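Local coordinates for protein geranyltranstransferase (PDB 2H8O) that probably catalyses the condensation of geranyl diphosphate with isopentenyl diphosphate to give farnesyl diphosphate, as a geranyltranstransferase of the polyprenyl synthetase family, at residues A[244-249]-A[314-319]. Numbering follows the deposited sequence.
Sequences RQRLRL and APYGEK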
ATOM      1  N   ARG A 244     -18.364  -3.127 -17.470  1.00 20.00           N
ATOM      2  CA  ARG A 244     -17.663  -2.834 -16.220  1.00 19.69           C
ATOM      3  C   ARG A 244     -18.662  -2.433 -15.122  1.00 19.34           C
ATOM      4  O   ARG A 244     -18.591  -2.935 -14.012  1.00 18.10           O
ATOM      5  CB  ARG A 244     -16.609  -1.759 -16.441  1.00 19.94           C
ATOM      6  CG  ARG A 244     -15.867  -1.383 -15.190  1.00 19.97           C
ATOM      7  CD  ARG A 244     -14.678  -0.526 -15.483  1.00 20.09           C
ATOM      8  NE  ARG A 244     -14.141   0.041 -14.245  1.00 20.16           N
ATOM      9  CZ  ARG A 244     -13.090   0.849 -14.188  1.00 21.80           C
ATOM     10  NH1 ARG A 244     -12.413   1.176 -15.287  1.00 21.58           N
ATOM     11  NH2 ARG A 244     -12.711   1.336 -13.007  1.00 20.76           N
ATOM     12  N   GLN A 245     -19.605  -1.539 -15.434  1.00 18.53           N
ATOM     13  CA  GLN A 245     -20.649  -1.181 -14.469  1.00 19.04           C
ATOM     14  C   GLN A 245     -21.475  -2.381 -14.038  1.00 18.72           C
ATOM     15  O   GLN A 245     -21.818  -2.492 -12.873  1.00 19.19           O
ATOM     16  CB  GLN A 245     -21.600  -0.072 -14.996  1.00 20.35           C
ATOM     17  CG  GLN A 245     -21.016   1.297 -14.958  1.00 23.61           C
ATOM     18  CD  GLN A 245     -20.436   1.624 -13.610  1.00 27.63           C
ATOM     19  OE1 GLN A 245     -21.115   1.525 -12.601  1.00 29.31           O
ATOM     20  NE2 GLN A 245     -19.133   1.926 -13.576  1.00 29.90           N
ATOM     21  N   ARG A 246     -21.830  -3.245 -14.984  1.00 18.69           N
ATOM     22  CA  ARG A 246     -22.616  -4.445 -14.698  1.00 18.51           C
ATOM     23  C   ARG A 246     -21.881  -5.312 -13.660  1.00 17.73           C
ATOM     24  O   ARG A 246     -22.475  -5.752 -12.662  1.00 17.03           O
ATOM     25  CB  ARG A 246     -22.864  -5.244 -15.977  1.00 18.99           C
ATOM     26  CG  ARG A 246     -23.694  -6.506 -15.784  1.00 19.71           C
ATOM     27  CD  ARG A 246     -24.156  -7.109 -17.122  1.00 22.24           C
ATOM     28  NE  ARG A 246     -24.986  -6.132 -17.855  1.00 25.09           N
ATOM     29  CZ  ARG A 246     -26.299  -5.925 -17.679  1.00 27.08           C
ATOM     30  NH1 ARG A 246     -27.024  -6.658 -16.836  1.00 26.87           N
ATOM     31  NH2 ARG A 246     -26.916  -4.981 -18.384  1.00 28.35           N
ATOM     32  N   LEU A 247     -20.599  -5.560 -13.900  1.00 17.36           N
ATOM     33  CA  LEU A 247     -19.833  -6.405 -12.966  1.00 16.85           C
ATOM     34  C   LEU A 247     -19.623  -5.735 -11.610  1.00 16.67           C
ATOM     35  O   LEU A 247     -19.686  -6.406 -10.580  1.00 16.31           O
ATOM     36  CB  LEU A 247     -18.520  -6.904 -13.588  1.00 16.98           C
ATOM     37  CG  LEU A 247     -18.619  -8.257 -14.309  1.00 16.19           C
ATOM     38  CD1 LEU A 247     -18.865  -9.389 -13.316  1.00 16.66           C
ATOM     39  CD2 LEU A 247     -19.707  -8.264 -15.382  1.00 16.21           C
ATOM     40  N   ARG A 248     -19.399  -4.425 -11.605  1.00 17.42           N
ATOM     41  CA  ARG A 248     -19.398  -3.642 -10.357  1.00 17.99           C
ATOM     42  C   ARG A 248     -20.707  -3.830  -9.550  1.00 18.15           C
ATOM     43  O   ARG A 248     -20.721  -4.162  -8.310  1.00 19.75           O
ATOM     44  CB  ARG A 248     -19.130  -2.161 -10.680  1.00 18.64           C
ATOM     45  CG  ARG A 248     -18.968  -1.269  -9.474  1.00 18.41           C
ATOM     46  CD  ARG A 248     -18.910   0.193  -9.905  1.00 21.56           C
ATOM     47  NE  ARG A 248     -18.937   1.131  -8.789  1.00 23.10           N
ATOM     48  CZ  ARG A 248     -17.884   1.481  -8.059  1.00 25.55           C
ATOM     49  NH1 ARG A 248     -16.691   0.967  -8.312  1.00 26.16           N
ATOM     50  NH2 ARG A 248     -18.024   2.363  -7.064  1.00 27.38           N
ATOM     51  N   LEU A 249     -21.824  -3.631 -10.223  1.00 17.77           N
ATOM     52  CA  LEU A 249     -23.100  -3.793  -9.558  1.00 17.86           C
ATOM     53  C   LEU A 249     -23.262  -5.208  -9.016  1.00 17.24           C
ATOM     54  O   LEU A 249     -23.746  -5.400  -7.891  1.00 18.04           O
ATOM     55  CB  LEU A 249     -24.251  -3.458 -10.507  1.00 18.30           C
ATOM     56  CG  LEU A 249     -24.607  -2.054 -10.921  1.00 22.77           C
ATOM     57  CD1 LEU A 249     -25.929  -2.152 -11.665  1.00 22.06           C
ATOM     58  CD2 LEU A 249     -24.745  -1.122  -9.731  1.00 25.26           C
ATOM     59  N   ALA A 314     -27.730 -12.372 -16.429  1.00 20.26           N
ATOM     60  CA  ALA A 314     -28.594 -13.068 -17.375  1.00 20.51           C
ATOM     61  C   ALA A 314     -28.071 -13.012 -18.800  1.00 21.06           C
ATOM     62  O   ALA A 314     -28.128 -14.027 -19.507  1.00 21.70           O
ATOM     63  CB  ALA A 314     -30.007 -12.485 -17.322  1.00 20.48           C
ATOM     64  N   PRO A 315     -27.575 -11.843 -19.248  1.00 21.28           N
ATOM     65  CA  PRO A 315     -27.182 -11.776 -20.664  1.00 21.66           C
ATOM     66  C   PRO A 315     -26.055 -12.724 -21.086  1.00 21.87           C
ATOM     67  O   PRO A 315     -25.903 -12.987 -22.281  1.00 22.42           O
ATOM     68  CB  PRO A 315     -26.735 -10.318 -20.836  1.00 22.07           C
ATOM     69  CG  PRO A 315     -27.428  -9.583 -19.758  1.00 22.36           C
ATOM     70  CD  PRO A 315     -27.416 -10.532 -18.592  1.00 21.58           C
ATOM     71  N   TYR A 316     -25.282 -13.234 -20.128  1.00 21.09           N
ATOM     72  CA  TYR A 316     -24.181 -14.151 -20.428  1.00 21.26           C
ATOM     73  C   TYR A 316     -24.598 -15.615 -20.480  1.00 20.74           C
ATOM     74  O   TYR A 316     -23.764 -16.463 -20.789  1.00 20.48           O
ATOM     75  CB  TYR A 316     -23.044 -13.974 -19.412  1.00 21.47           C
ATOM     76  CG  TYR A 316     -22.534 -12.565 -19.400  1.00 22.37           C
ATOM     77  CD1 TYR A 316     -21.585 -12.131 -20.323  1.00 22.45           C
ATOM     78  CD2 TYR A 316     -23.026 -11.650 -18.478  1.00 23.36           C
ATOM     79  CE1 TYR A 316     -21.139 -10.805 -20.320  1.00 23.60           C
ATOM     80  CE2 TYR A 316     -22.592 -10.342 -18.471  1.00 24.28           C
ATOM     81  CZ  TYR A 316     -21.658  -9.923 -19.398  1.00 23.48           C
ATOM     82  OH  TYR A 316     -21.254  -8.607 -19.353  1.00 25.61           O
ATOM     83  N   GLY A 317     -25.866 -15.911 -20.184  1.00 20.32           N
ATOM     84  CA  GLY A 317     -26.387 -17.276 -20.268  1.00 20.62           C
ATOM     85  C   GLY A 317     -25.661 -18.267 -19.374  1.00 20.69           C
ATOM     86  O   GLY A 317     -25.289 -17.936 -18.249  1.00 20.35           O
ATOM     87  N   GLU A 318     -25.440 -19.475 -19.892  1.00 21.04           N
ATOM     88  CA  GLU A 318     -24.842 -20.558 -19.104  1.00 21.55           C
ATOM     89  C   GLU A 318     -23.470 -20.210 -18.558  1.00 21.36           C
ATOM     90  O   GLU A 318     -23.026 -20.762 -17.543  1.00 21.45           O
ATOM     91  CB  GLU A 318     -24.691 -21.824 -19.963  1.00 21.94           C
ATOM     92  CG  GLU A 318     -25.945 -22.317 -20.639  1.00 25.44           C
ATOM     93  CD  GLU A 318     -26.954 -22.905 -19.681  1.00 28.78           C
ATOM     94  OE1 GLU A 318     -26.833 -22.667 -18.458  1.00 31.85           O
ATOM     95  OE2 GLU A 318     -27.867 -23.616 -20.170  1.00 32.58           O
ATOM     96  N   LYS A 319     -22.769 -19.323 -19.256  1.00 21.40           N
ATOM     97  CA  LYS A 319     -21.424 -18.944 -18.888  1.00 21.46           C
ATOM     98  C   LYS A 319     -21.386 -18.225 -17.522  1.00 20.64           C
ATOM     99  O   LYS A 319     -20.338 -18.169 -16.875  1.00 20.26           O
ATOM    100  CB  LYS A 319     -20.859 -18.046 -19.982  1.00 22.21           C
ATOM    101  CG  LYS A 319     -19.377 -17.808 -19.910  1.00 23.81           C
ATOM    102  CD  LYS A 319     -18.845 -17.218 -21.210  1.00 25.12           C
ATOM    103  CE  LYS A 319     -19.540 -15.915 -21.583  1.00 28.76           C
ATOM    104  NZ  LYS A 319     -20.695 -16.119 -22.530  1.00 31.41           N
TER
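The connection between helices 295-312 and 321-331 meets the first turns of helix 241-267 here, through Arg246 and Leu247 on the helix and Pro315 and Tyr316 on the connection. The backbones stay well apart, with Arg246 CA and Pro315 CA 10.5 Å from each other. The side chains of Arg246 and Tyr316 bridge the gap. They run antiparallel, each alongside the other. Arg246 CD sits beside the tyrosine ring, close to the ring plane, 3.8 Å from Tyr316 CE2. The arginine chain leaves the helix extended, with CG anti to the backbone N (chi1 -179°), then bends at chi3 (-60°). This bend carries the guanidinium away from the ring, and the two planes stand 64° apart. Pro315 CG lies above one guanidinium face, toward its outer part and 4.2 Å from Arg246 NH1. The same NH1 hydrogen-bonds to Leu312 O at the end of helix 295-312. In the mainly helical fold of the polyprenyl synthetase family, this contact joins the loop before helix 321-331 to helix 241-267 at the periphery of the bundle. The centre of the contact is about 19 Å from the centre of the chain. The Tyr316 hydroxyl hydrogen-bonds to Glu243 OE2 on helix 241-267. Both hydrogen bonds cross between neighbouring elements, although none links the two segments directly. Leu247 is buried; its CD2 comes within 4.3 Å of Tyr316 OH. Leu247 also touches Ser96 and Tyr316 touches Leu99, both on helix 88-99; both side chains touch Leu100 in the loop that follows.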